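Serpin48 (Tenebrio molitor, PDB 3OZQ) is a serpin that specifically inhibits the protease SPE in the innate immunity of the insect. Local coordinates at residues His92-Ile97 and Asn137-Glu142. Sequence-based numbering, arbitrary orientation.
Sequences HTANKI and NAWVEE
Lys96 lays the end of its side chain over one face of the Trp139 indole. Its NZ stands 3.7 Å from the centroid of the five-membered ring, close to the ring normal, a cation-pi contact. Its CE makes a CH-pi contact 3.5 Å from the centroid of the six-membered ring. CG of Lys96 is anti to the backbone N (chi1 170°), and bends at chi2 and chi3 fold the chain over the indole. A lysine suits this place because CE can cover the ring while the charge reaches further: NZ also hydrogen-bonds Gln120 OE1 and forms a salt bridge with Glu122, which probably hold the ammonium in place.

In the apolar packing, the small Ala94 lets the indole come close to the strand, its CB lying 3.5 Å from Trp139 CZ3. Tryptophan's broad ring reaches Ala94 with its CZ3 end while taking Lys96 over a face. A polar neighbour, Asn95 O, approaches Trp139 CH2 at 3.6 Å. An alanine in place of Trp139 would probably open a gap beside Ala94 and leave CE and the ammonium of Lys96 without the ring they lie over.

Strand 90-100 and helix 129-143, helix F of serpins, run roughly antiparallel, their local axes 153° apart. Val140 extends the packing to Ile166 and Ala168 on the adjacent strand 163-174, so the helix lies over beta-sheet A, while Asn95 and Ile97 meet helix 38-50 on the other face.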
loop_
_atom_site.group_PDB
_atom_site.type_symbol
_atom_site.label_atom_id
_atom_site.label_comp_id
_atom_site.label_asym_id
_atom_site.label_seq_id
_atom_site.Cartn_x
_atom_site.Cartn_y
_atom_site.Cartn_z
ATOM N N HIS A 92 -0.798 -7.865 7.326
ATOM C CA HIS A 92 0.478 -8.198 7.950
ATOM C C HIS A 92 1.481 -7.109 7.598
ATOM O O HIS A 92 1.643 -6.762 6.433
ATOM C CB HIS A 92 0.989 -9.562 7.461
ATOM C CG HIS A 92 0.072 -10.702 7.789
ATOM N ND1 HIS A 92 -1.030 -11.016 7.024
ATOM C CD2 HIS A 92 0.081 -11.588 8.815
ATOM C CE1 HIS A 92 -1.654 -12.054 7.555
ATOM N NE2 HIS A 92 -1.002 -12.417 8.645
ATOM N N THR A 93 2.134 -6.553 8.611
ATOM C CA THR A 93 3.127 -5.514 8.385
ATOM C C THR A 93 4.359 -5.813 9.206
ATOM O O THR A 93 4.265 -6.332 10.317
ATOM C CB THR A 93 2.578 -4.130 8.791
ATOM O OG1 THR A 93 2.556 -4.025 10.221
ATOM C CG2 THR A 93 1.181 -3.947 8.269
ATOM N N ALA A 94 5.519 -5.504 8.651
ATOM C CA ALA A 94 6.755 -5.535 9.405
ATOM C C ALA A 94 7.387 -4.188 9.167
ATOM O O ALA A 94 8.055 -3.983 8.154
ATOM C CB ALA A 94 7.654 -6.642 8.917
ATOM N N ASN A 95 7.144 -3.264 10.090
ATOM C CA ASN A 95 7.629 -1.905 9.975
ATOM C C ASN A 95 8.647 -1.658 11.066
ATOM O O ASN A 95 8.409 -1.955 12.238
ATOM C CB ASN A 95 6.483 -0.886 10.082
ATOM C CG ASN A 95 5.447 -1.038 8.970
ATOM O OD1 ASN A 95 4.362 -0.425 9.014
ATOM N ND2 ASN A 95 5.769 -1.861 7.969
ATOM N N LYS A 96 9.788 -1.115 10.676
ATOM C CA LYS A 96 10.864 -0.899 11.628
ATOM C C LYS A 96 11.709 0.306 11.266
ATOM O O LYS A 96 11.888 0.639 10.093
ATOM C CB LYS A 96 11.726 -2.152 11.714
ATOM C CG LYS A 96 12.992 -1.957 12.492
ATOM C CD LYS A 96 12.963 -2.662 13.796
ATOM C CE LYS A 96 13.092 -4.144 13.615
ATOM N NZ LYS A 96 13.693 -4.728 14.859
ATOM N N ILE A 97 12.228 0.970 12.292
ATOM C CA ILE A 97 13.132 2.080 12.087
ATOM C C ILE A 97 14.455 1.664 12.680
ATOM O O ILE A 97 14.593 1.602 13.896
ATOM C CB ILE A 97 12.610 3.363 12.756
ATOM C CG1 ILE A 97 11.305 3.809 12.077
ATOM C CG2 ILE A 97 13.646 4.473 12.675
ATOM C CD1 ILE A 97 10.884 5.229 12.442
ATOM N N ASN A 137 16.672 -7.845 6.800
ATOM C CA ASN A 137 15.878 -8.755 5.976
ATOM C C ASN A 137 15.393 -9.986 6.721
ATOM O O ASN A 137 14.313 -10.496 6.443
ATOM C CB ASN A 137 16.658 -9.183 4.729
ATOM C CG ASN A 137 16.915 -8.026 3.791
ATOM O OD1 ASN A 137 16.271 -6.978 3.897
ATOM N ND2 ASN A 137 17.855 -8.203 2.869
ATOM N N ALA A 138 16.201 -10.477 7.656
ATOM C CA ALA A 138 15.844 -11.695 8.371
ATOM C C ALA A 138 14.694 -11.371 9.308
ATOM O O ALA A 138 13.781 -12.182 9.488
ATOM C CB ALA A 138 17.041 -12.253 9.144
ATOM N N TRP A 139 14.742 -10.174 9.880
ATOM C CA TRP A 139 13.685 -9.701 10.757
ATOM C C TRP A 139 12.381 -9.624 9.969
ATOM O O TRP A 139 11.355 -10.151 10.394
ATOM C CB TRP A 139 14.018 -8.333 11.359
ATOM C CG TRP A 139 12.933 -7.868 12.301
ATOM C CD1 TRP A 139 12.765 -8.250 13.599
ATOM C CD2 TRP A 139 11.843 -6.983 11.996
ATOM N NE1 TRP A 139 11.649 -7.646 14.130
ATOM C CE2 TRP A 139 11.067 -6.861 13.168
ATOM C CE3 TRP A 139 11.462 -6.266 10.856
ATOM C CZ2 TRP A 139 9.926 -6.054 13.231
ATOM C CZ3 TRP A 139 10.323 -5.464 10.920
ATOM C CH2 TRP A 139 9.573 -5.365 12.100
ATOM N N VAL A 140 12.441 -8.970 8.812
ATOM C CA VAL A 140 11.290 -8.882 7.917
ATOM C C VAL A 140 10.726 -10.262 7.576
ATOM O O VAL A 140 9.512 -10.454 7.549
ATOM C CB VAL A 140 11.649 -8.149 6.610
ATOM C CG1 VAL A 140 10.625 -8.482 5.493
ATOM C CG2 VAL A 140 11.738 -6.654 6.846
ATOM N N GLU A 141 11.604 -11.226 7.317
ATOM C CA GLU A 141 11.137 -12.567 6.974
ATOM C C GLU A 141 10.404 -13.197 8.146
ATOM O O GLU A 141 9.293 -13.677 7.985
ATOM C CB GLU A 141 12.287 -13.470 6.521
ATOM C CG GLU A 141 12.838 -13.126 5.147
ATOM C CD GLU A 141 13.704 -14.238 4.559
ATOM O OE1 GLU A 141 14.880 -13.959 4.247
ATOM O OE2 GLU A 141 13.216 -15.383 4.397
ATOM N N GLU A 142 11.020 -13.197 9.327
ATOM C CA GLU A 142 10.358 -13.769 10.498
ATOM C C GLU A 142 8.975 -13.144 10.724
ATOM O O GLU A 142 8.031 -13.827 11.110
ATOM C CB GLU A 142 11.212 -13.600 11.753
ATOM C CG GLU A 142 10.409 -13.255 13.006
ATOM C CD GLU A 142 11.055 -12.145 13.850
ATOM O OE1 GLU A 142 12.282 -12.209 14.117
ATOM O OE2 GLU A 142 10.330 -11.202 14.244
#